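Local coordinates for protein Alpha/beta hydrolase (Streptomyces albidoflavus, PDB 6KSU) that probably catalyses macrolactamization of non-ribosomal peptides by heterochiral coupling, acting as a stand-alone cyclase of the penicillin-binding-protein type, at residues L102-P107 with T127-L132; V289-T294 with W308-M313; R154-C159 with Y179-A184. One frame throughout, in Å; residues are numbered along the deposited sequence.

Interaction 1 (L102-P107 with T127-L132); sequences LDLDDP and TVRQLL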
loop_
_atom_site.group_PDB
_atom_site.type_symbol
_atom_site.label_atom_id
_atom_site.label_comp_id
_atom_site.label_asym_id
_atom_site.label_seq_id
_atom_site.Cartn_x
_atom_site.Cartn_y
_atom_site.Cartn_z
ATOM N N LEU A 102 15.820 14.987 -10.739
ATOM C CA LEU A 102 15.110 13.814 -11.243
ATOM C C LEU A 102 13.863 14.248 -11.993
ATOM O O LEU A 102 13.092 15.078 -11.503
ATOM C CB LEU A 102 14.727 12.858 -10.102
ATOM C CG LEU A 102 14.003 11.587 -10.544
ATOM C CD1 LEU A 102 14.988 10.582 -11.095
ATOM C CD2 LEU A 102 13.215 10.982 -9.383
ATOM N N ASP A 103 13.650 13.659 -13.162
ATOM C CA ASP A 103 12.573 14.070 -14.047
ATOM C C ASP A 103 11.419 13.075 -13.998
ATOM O O ASP A 103 11.594 11.892 -14.304
ATOM C CB ASP A 103 13.089 14.222 -15.475
ATOM C CG ASP A 103 12.368 15.302 -16.234
ATOM O OD1 ASP A 103 11.134 15.176 -16.421
ATOM O OD2 ASP A 103 13.039 16.277 -16.637
ATOM N N LEU A 104 10.235 13.576 -13.654
ATOM C CA LEU A 104 9.078 12.721 -13.424
ATOM C C LEU A 104 8.641 12.013 -14.699
ATOM O O LEU A 104 8.057 10.931 -14.635
ATOM C CB LEU A 104 7.959 13.583 -12.842
ATOM C CG LEU A 104 7.068 13.185 -11.665
ATOM C CD1 LEU A 104 7.802 12.415 -10.572
ATOM C CD2 LEU A 104 6.465 14.464 -11.094
ATOM N N ASP A 105 8.949 12.594 -15.856
ATOM C CA ASP A 105 8.641 12.025 -17.158
ATOM C C ASP A 105 9.897 11.557 -17.875
ATOM O O ASP A 105 9.891 11.428 -19.100
ATOM C CB ASP A 105 7.885 13.036 -18.014
ATOM C CG ASP A 105 6.512 13.351 -17.457
ATOM O OD1 ASP A 105 5.893 12.433 -16.867
ATOM O OD2 ASP A 105 6.051 14.504 -17.611
ATOM N N ASP A 106 10.979 11.308 -17.135
ATOM C CA ASP A 106 12.064 10.747 -17.932
ATOM C C ASP A 106 11.915 9.231 -18.070
ATOM O O ASP A 106 11.508 8.550 -17.118
ATOM C CB ASP A 106 13.414 11.069 -17.311
ATOM C CG ASP A 106 14.076 12.263 -17.968
ATOM O OD1 ASP A 106 13.529 12.761 -18.981
ATOM O OD2 ASP A 106 15.133 12.709 -17.472
ATOM N N PRO A 107 12.238 8.698 -19.246
ATOM C CA PRO A 107 12.198 7.245 -19.433
ATOM C C PRO A 107 13.301 6.556 -18.650
ATOM O O PRO A 107 14.442 7.021 -18.611
ATOM C CB PRO A 107 12.396 7.072 -20.944
ATOM C CG PRO A 107 12.060 8.413 -21.536
ATOM C CD PRO A 107 12.484 9.415 -20.507
ATOM N N THR A 127 8.115 5.448 -17.074
ATOM C CA THR A 127 8.576 6.645 -16.385
ATOM C C THR A 127 8.420 6.553 -14.867
ATOM O O THR A 127 7.560 5.841 -14.329
ATOM C CB THR A 127 7.829 7.870 -16.897
ATOM O OG1 THR A 127 6.436 7.753 -16.595
ATOM C CG2 THR A 127 8.014 7.995 -18.431
ATOM N N VAL A 128 9.265 7.317 -14.176
ATOM C CA VAL A 128 9.093 7.528 -12.738
ATOM C C VAL A 128 7.639 7.875 -12.405
ATOM O O VAL A 128 7.057 7.328 -11.463
ATOM C CB VAL A 128 10.078 8.612 -12.246
ATOM C CG1 VAL A 128 9.774 9.025 -10.806
ATOM C CG2 VAL A 128 11.507 8.105 -12.361
ATOM N N ARG A 129 7.014 8.758 -13.188
ATOM C CA ARG A 129 5.620 9.100 -12.905
ATOM C C ARG A 129 4.706 7.876 -12.974
ATOM O O ARG A 129 3.792 7.726 -12.151
ATOM C CB ARG A 129 5.119 10.169 -13.874
ATOM C CG ARG A 129 3.766 10.759 -13.466
ATOM C CD ARG A 129 3.099 11.512 -14.611
ATOM N NE ARG A 129 3.922 12.644 -15.048
ATOM C CZ ARG A 129 4.134 13.750 -14.330
ATOM N NH1 ARG A 129 3.582 13.897 -13.127
ATOM N NH2 ARG A 129 4.897 14.721 -14.822
ATOM N N GLN A 130 4.924 7.001 -13.966
ATOM C CA GLN A 130 4.126 5.787 -14.056
ATOM C C GLN A 130 4.442 4.819 -12.929
ATOM O O GLN A 130 3.549 4.110 -12.465
ATOM C CB GLN A 130 4.353 5.097 -15.401
ATOM C CG GLN A 130 3.935 5.932 -16.608
ATOM C CD GLN A 130 4.511 5.397 -17.907
ATOM O OE1 GLN A 130 5.526 4.704 -17.907
ATOM N NE2 GLN A 130 3.872 5.729 -19.025
ATOM N N LEU A 131 5.714 4.726 -12.530
ATOM C CA LEU A 131 6.064 3.850 -11.419
ATOM C C LEU A 131 5.340 4.284 -10.147
ATOM O O LEU A 131 4.648 3.481 -9.510
ATOM C CB LEU A 131 7.577 3.823 -11.208
ATOM C CG LEU A 131 8.449 3.152 -12.281
ATOM C CD1 LEU A 131 9.904 3.301 -11.871
ATOM C CD2 LEU A 131 8.122 1.703 -12.457
ATOM N N LEU A 132 5.419 5.571 -9.820
ATOM C CA LEU A 132 4.765 6.098 -8.623
ATOM C C LEU A 132 3.290 5.723 -8.566
ATOM O O LEU A 132 2.738 5.488 -7.476
ATOM C CB LEU A 132 4.898 7.632 -8.581
ATOM C CG LEU A 132 6.087 8.335 -7.889
ATOM C CD1 LEU A 132 6.250 7.944 -6.418
ATOM C CD2 LEU A 132 7.386 8.128 -8.571
#
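A type I beta turn running from D103 to D106 is docked on the first turn of helix 128-132, in the helical part of the penicillin-binding-protein-like domain. The turn is closed by D106 N to D103 O, and two of its residues, L104 and D105, reach R129. The backbone N of R129 lies in the first helical turn, whose amides have no helical acceptor; it donates to L104 O at 2.8 Å, in the carbonyl plane. The R129 side chain then turns back over the same loop. With CG anti to the backbone N (chi1 -169°) and a bend at chi3, its guanidinium meets the D105 carboxylate side-on in a bidentate salt bridge. NE reaches OD1 of D105 on the syn side at 2.7 Å, while NH2 meets OD2 of D105 at 3.0 Å from above the carboxylate plane, in an almost straight bond. The two flat groups are therefore twisted, 55° apart, rather than coplanar. L104 crosses one guanidinium face at about a right angle, its CG 3.7 Å above the plane of the R129 guanidinium near the rim, and sends CD1 to V128 CG1 at 3.9 Å. T127 and Q130 form a capping box: Q130 N donates to T127 OG1, and T127 N donates to Q130 OE1 at 2.8 Å. Beneath the polar layer, L102 CD2 touches V128 CG1, beginning an apolar seam. V93 of helix 85-98 meets both L102 and V128, V97 meets L104, and V185 and A189 of helix 176-189 close over L102.

Interaction 2 (V289-T294 with W308-M313); sequences VLAMRT and WGLGLM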
loop_
_atom_site.group_PDB
_atom_site.type_symbol
_atom_site.label_atom_id
_atom_site.label_comp_id
_atom_site.label_asym_id
_atom_site.label_seq_id
_atom_site.Cartn_x
_atom_site.Cartn_y
_atom_site.Cartn_z
ATOM N N VAL A 289 3.467 18.007 -3.086
ATOM C CA VAL A 289 2.317 17.550 -2.309
ATOM C C VAL A 289 1.089 17.397 -3.202
ATOM O O VAL A 289 0.355 16.398 -3.124
ATOM C CB VAL A 289 2.044 18.529 -1.150
ATOM C CG1 VAL A 289 0.639 18.396 -0.662
ATOM C CG2 VAL A 289 2.985 18.268 -0.023
ATOM N N LEU A 290 0.838 18.403 -4.042
ATOM C CA LEU A 290 -0.337 18.373 -4.907
ATOM C C LEU A 290 -0.214 17.279 -5.956
ATOM O O LEU A 290 -1.198 16.600 -6.275
ATOM C CB LEU A 290 -0.542 19.737 -5.568
ATOM C CG LEU A 290 -1.739 19.813 -6.520
ATOM C CD1 LEU A 290 -3.053 19.532 -5.799
ATOM C CD2 LEU A 290 -1.783 21.151 -7.259
ATOM N N ALA A 291 0.996 17.059 -6.464
ATOM C CA ALA A 291 1.223 15.985 -7.429
ATOM C C ALA A 291 0.974 14.597 -6.819
ATOM O O ALA A 291 0.307 13.746 -7.436
ATOM C CB ALA A 291 2.642 16.096 -7.972
ATOM N N MET A 292 1.505 14.349 -5.609
ATOM C CA MET A 292 1.273 13.073 -4.923
ATOM C C MET A 292 -0.208 12.789 -4.747
ATOM O O MET A 292 -0.633 11.626 -4.794
ATOM C CB MET A 292 1.966 13.078 -3.562
ATOM C CG MET A 292 3.451 13.142 -3.719
ATOM S SD MET A 292 4.344 12.808 -2.217
ATOM C CE MET A 292 3.678 11.177 -1.802
ATOM N N ARG A 293 -0.991 13.848 -4.556
ATOM C CA ARG A 293 -2.429 13.802 -4.359
ATOM C C ARG A 293 -3.218 13.742 -5.669
ATOM O O ARG A 293 -4.379 13.323 -5.659
ATOM C CB ARG A 293 -2.841 15.054 -3.578
ATOM C CG ARG A 293 -4.206 15.026 -2.998
ATOM C CD ARG A 293 -4.307 15.929 -1.786
ATOM N NE ARG A 293 -4.253 17.376 -2.021
ATOM C CZ ARG A 293 -3.473 18.221 -1.343
ATOM N NH1 ARG A 293 -2.638 17.779 -0.409
ATOM N NH2 ARG A 293 -3.513 19.513 -1.611
ATOM N N THR A 294 -2.645 14.179 -6.788
ATOM C CA THR A 294 -3.416 14.285 -8.030
ATOM C C THR A 294 -3.502 12.921 -8.715
ATOM O O THR A 294 -2.486 12.361 -9.136
ATOM C CB THR A 294 -2.807 15.326 -8.969
ATOM O OG1 THR A 294 -2.741 16.579 -8.291
ATOM C CG2 THR A 294 -3.662 15.488 -10.236
ATOM N N TRP A 308 -5.526 6.676 -7.802
ATOM C CA TRP A 308 -4.159 6.629 -7.301
ATOM C C TRP A 308 -3.380 7.803 -7.864
ATOM O O TRP A 308 -3.516 8.150 -9.045
ATOM C CB TRP A 308 -3.449 5.332 -7.672
ATOM C CG TRP A 308 -2.586 4.811 -6.568
ATOM C CD1 TRP A 308 -1.317 5.202 -6.255
ATOM C CD2 TRP A 308 -2.939 3.791 -5.616
ATOM N NE1 TRP A 308 -0.859 4.490 -5.163
ATOM C CE2 TRP A 308 -1.836 3.617 -4.760
ATOM C CE3 TRP A 308 -4.077 2.997 -5.426
ATOM C CZ2 TRP A 308 -1.832 2.682 -3.735
ATOM C CZ3 TRP A 308 -4.077 2.077 -4.402
ATOM C CH2 TRP A 308 -2.964 1.930 -3.562
ATOM N N GLY A 309 -2.551 8.391 -7.023
ATOM C CA GLY A 309 -1.688 9.474 -7.445
ATOM C C GLY A 309 -0.239 9.034 -7.430
ATOM O O GLY A 309 0.085 7.947 -7.901
ATOM N N LEU A 310 0.651 9.852 -6.887
ATOM C CA LEU A 310 2.054 9.466 -6.755
ATOM C C LEU A 310 2.275 9.064 -5.297
ATOM O O LEU A 310 2.545 9.898 -4.443
ATOM C CB LEU A 310 2.972 10.602 -7.189
ATOM C CG LEU A 310 2.576 11.299 -8.498
ATOM C CD1 LEU A 310 3.531 12.461 -8.825
ATOM C CD2 LEU A 310 2.524 10.305 -9.654
ATOM N N GLY A 311 2.133 7.774 -5.014
ATOM C CA GLY A 311 2.359 7.253 -3.682
ATOM C C GLY A 311 1.224 7.447 -2.704
ATOM O O GLY A 311 1.381 7.097 -1.532
ATOM N N LEU A 312 0.108 8.025 -3.133
ATOM C CA LEU A 312 -1.123 8.078 -2.359
ATOM C C LEU A 312 -2.271 7.522 -3.194
ATOM O O LEU A 312 -2.337 7.758 -4.402
ATOM C CB LEU A 312 -1.444 9.494 -1.943
ATOM C CG LEU A 312 -0.553 10.143 -0.875
ATOM C CD1 LEU A 312 -0.603 11.644 -1.055
ATOM C CD2 LEU A 312 -0.998 9.739 0.538
ATOM N N MET A 313 -3.172 6.793 -2.546
ATOM C CA MET A 313 -4.465 6.435 -3.111
ATOM C C MET A 313 -5.547 7.378 -2.578
ATOM O O MET A 313 -5.366 8.052 -1.561
ATOM C CB MET A 313 -4.831 4.976 -2.772
ATOM C CG MET A 313 -5.397 4.778 -1.348
ATOM S SD MET A 313 -5.469 3.048 -0.844
ATOM C CE MET A 313 -5.965 3.165 0.866
#
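The C-terminal end of helix 286-293 runs up against the connection between strands 307-308 and 313-315, with the CA atoms of M292 and L310 only 4.1 Å apart and L310 N donating to M292 O at 3.0 Å. This is a helix end packed on a turn at the edge of the antiparallel sheet of the penicillin-binding-protein-like domain; G309 N donates to L312 O across the turn. The bond between M292 and L310 is bent, and its donor sits 35° out of the M292 carbonyl plane. G309 follows the helix end too, its CA making CH...O contacts with M292 O at 3.6 Å and T294 O at 3.4 Å. The M292 side chain curls round L310 O. With CG anti to the carbonyl carbon (chi1 -65°), M292 CB and CG each lie 3.4 Å from that oxygen, and the bend at chi3 (56°) turns CE back toward it. L312 approaches from the next part of the turn, with CD1 3.9 Å from M292 CB. A90 and M94 of helix 85-98 touch M292, and F87 of that helix touches L312, so the joint is buried against it. On the other flank M94 also touches A291, whose CB meets L310 CD1 at 3.8 Å.

Interaction 3 (R154-C159 with Y179-A184); sequences RFAAAC and YCLLGA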
loop_
_atom_site.group_PDB
_atom_site.type_symbol
_atom_site.label_atom_id
_atom_site.label_comp_id
_atom_site.label_asym_id
_atom_site.label_seq_id
_atom_site.Cartn_x
_atom_site.Cartn_y
_atom_site.Cartn_z
ATOM N N ARG A 154 21.775 -4.614 -9.639
ATOM C CA ARG A 154 21.531 -5.932 -10.219
ATOM C C ARG A 154 20.037 -6.222 -10.321
ATOM O O ARG A 154 19.594 -6.904 -11.252
ATOM C CB ARG A 154 22.202 -7.022 -9.386
ATOM C CG ARG A 154 23.690 -6.873 -9.099
ATOM C CD ARG A 154 24.075 -7.557 -7.740
ATOM N NE ARG A 154 23.801 -6.754 -6.530
ATOM C CZ ARG A 154 23.669 -7.246 -5.289
ATOM N NH1 ARG A 154 23.763 -8.550 -5.061
ATOM N NH2 ARG A 154 23.432 -6.430 -4.260
ATOM N N PHE A 155 19.246 -5.716 -9.371
ATOM C CA PHE A 155 17.815 -5.999 -9.358
ATOM C C PHE A 155 17.134 -5.337 -10.538
ATOM O O PHE A 155 16.215 -5.910 -11.136
ATOM C CB PHE A 155 17.198 -5.516 -8.047
ATOM C CG PHE A 155 15.692 -5.570 -8.016
ATOM C CD1 PHE A 155 15.035 -6.682 -7.506
ATOM C CD2 PHE A 155 14.934 -4.497 -8.461
ATOM C CE1 PHE A 155 13.643 -6.740 -7.458
ATOM C CE2 PHE A 155 13.554 -4.548 -8.426
ATOM C CZ PHE A 155 12.902 -5.676 -7.922
ATOM N N ALA A 156 17.551 -4.113 -10.850
ATOM C CA ALA A 156 17.055 -3.403 -12.020
ATOM C C ALA A 156 17.168 -4.256 -13.275
ATOM O O ALA A 156 16.214 -4.366 -14.055
ATOM C CB ALA A 156 17.842 -2.110 -12.191
ATOM N N ALA A 157 18.337 -4.867 -13.486
ATOM C CA ALA A 157 18.522 -5.732 -14.651
ATOM C C ALA A 157 17.505 -6.861 -14.660
ATOM O O ALA A 157 16.835 -7.095 -15.671
ATOM C CB ALA A 157 19.945 -6.289 -14.672
ATOM N N ALA A 158 17.352 -7.551 -13.522
ATOM C CA ALA A 158 16.477 -8.718 -13.455
ATOM C C ALA A 158 15.047 -8.374 -13.837
ATOM O O ALA A 158 14.340 -9.205 -14.420
ATOM C CB ALA A 158 16.510 -9.333 -12.054
ATOM N N CYS A 159 14.589 -7.161 -13.516
ATOM C CA CYS A 159 13.252 -6.768 -13.959
ATOM C C CYS A 159 13.175 -6.727 -15.477
ATOM O O CYS A 159 12.147 -7.089 -16.066
ATOM C CB CYS A 159 12.866 -5.403 -13.397
ATOM S SG CYS A 159 12.939 -5.275 -11.641
ATOM N N TYR A 179 8.008 -0.204 -7.214
ATOM C CA TYR A 179 8.628 0.681 -6.249
ATOM C C TYR A 179 10.051 0.254 -5.936
ATOM O O TYR A 179 10.895 1.110 -5.664
ATOM C CB TYR A 179 7.770 0.780 -4.997
ATOM C CG TYR A 179 6.816 1.956 -5.079
ATOM C CD1 TYR A 179 6.984 3.075 -4.260
ATOM C CD2 TYR A 179 5.762 1.961 -5.996
ATOM C CE1 TYR A 179 6.120 4.151 -4.336
ATOM C CE2 TYR A 179 4.891 3.050 -6.083
ATOM C CZ TYR A 179 5.081 4.133 -5.240
ATOM O OH TYR A 179 4.235 5.205 -5.302
ATOM N N CYS A 180 10.353 -1.040 -6.038
ATOM C CA CYS A 180 11.743 -1.453 -5.906
ATOM C C CYS A 180 12.595 -0.845 -7.011
ATOM O O CYS A 180 13.759 -0.493 -6.784
ATOM C CB CYS A 180 11.833 -2.972 -5.903
ATOM S SG CYS A 180 10.917 -3.717 -4.516
ATOM N N LEU A 181 12.022 -0.682 -8.208
ATOM C CA LEU A 181 12.712 0.064 -9.258
ATOM C C LEU A 181 12.873 1.528 -8.885
ATOM O O LEU A 181 13.856 2.164 -9.282
ATOM C CB LEU A 181 11.960 -0.048 -10.582
ATOM C CG LEU A 181 12.078 -1.370 -11.325
ATOM C CD1 LEU A 181 11.067 -1.425 -12.473
ATOM C CD2 LEU A 181 13.506 -1.552 -11.826
ATOM N N LEU A 182 11.925 2.087 -8.128
ATOM C CA LEU A 182 12.112 3.453 -7.664
ATOM C C LEU A 182 13.319 3.553 -6.734
ATOM O O LEU A 182 13.999 4.589 -6.704
ATOM C CB LEU A 182 10.832 3.948 -6.995
ATOM C CG LEU A 182 9.714 4.364 -7.964
ATOM C CD1 LEU A 182 8.372 4.588 -7.263
ATOM C CD2 LEU A 182 10.141 5.621 -8.746
ATOM N N GLY A 183 13.621 2.480 -5.995
ATOM C CA GLY A 183 14.849 2.449 -5.221
ATOM C C GLY A 183 16.089 2.512 -6.098
ATOM O O GLY A 183 17.058 3.210 -5.782
ATOM N N ALA A 184 16.081 1.786 -7.212
ATOM C CA ALA A 184 17.204 1.881 -8.139
ATOM C C ALA A 184 17.300 3.286 -8.731
ATOM O O ALA A 184 18.396 3.844 -8.864
ATOM C CB ALA A 184 17.065 0.817 -9.225
#
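F155 and C180 meet in a buried crossing between helices 153-160 and 176-189, a helix pair of the penicillin-binding-protein-like domain. The ring reaches across with CE2 at 3.4 Å and CZ at 3.5 Å from C180 CB. Its approach is oblique, and the sulfur shares that slant: C180 SG lies 5.2 Å from the ring centroid and 42° off the ring normal, a Cys sulfur-aromatic contact. F155 gets there because its CG is anti to the backbone N (chi1 171°), which sends the ring out from its own helix. One helical turn later C159 faces the same partner helix. Its SG touches L181 CD2 at 3.8 Å, and the same methyl lies 4.0 Å from A156 CA, so one leucine methyl rests against both residues. The backbones come nearest at A156 and L181, CA to CA 6.2 Å, where the alanine is the small partner. The axes of the two segments approach to 9.4 Å and are inclined at 135° between their N-to-C directions, well away from strictly antiparallel. The surroundings complete the joint. L123 of a loop touches both C159 and L181, and L131 of helix 128-132 also reaches L181. T177, one turn before L181 on helix 176-189, meets F155 and C159. Toward the C-terminal side of helix 176-189 the contact ends on two methyls, A156 CB and A184 CB, 4.2 Å apart.

In the fold
Interactions 1, 3 and 2 follow in that order along the chain, in series, all within the penicillin-binding-protein-like domain. Helix 128-132 is the hub: interaction 1 has its centre about 13 Å from that of interaction 2 and about 14 Å from that of interaction 3, whereas those two centres are about 22 Å apart. L132 packs on L310 of interaction 2, and its O probably accepts a hydrogen bond from Y179 OH of interaction 3. Helix 85-98 also borders all three. An SxxK-like pattern (S83, K86) lies at the start of this helix. W308 of interaction 2 and Y179 of interaction 3 touch it, which would put them beside the active site if it works as in penicillin-binding proteins.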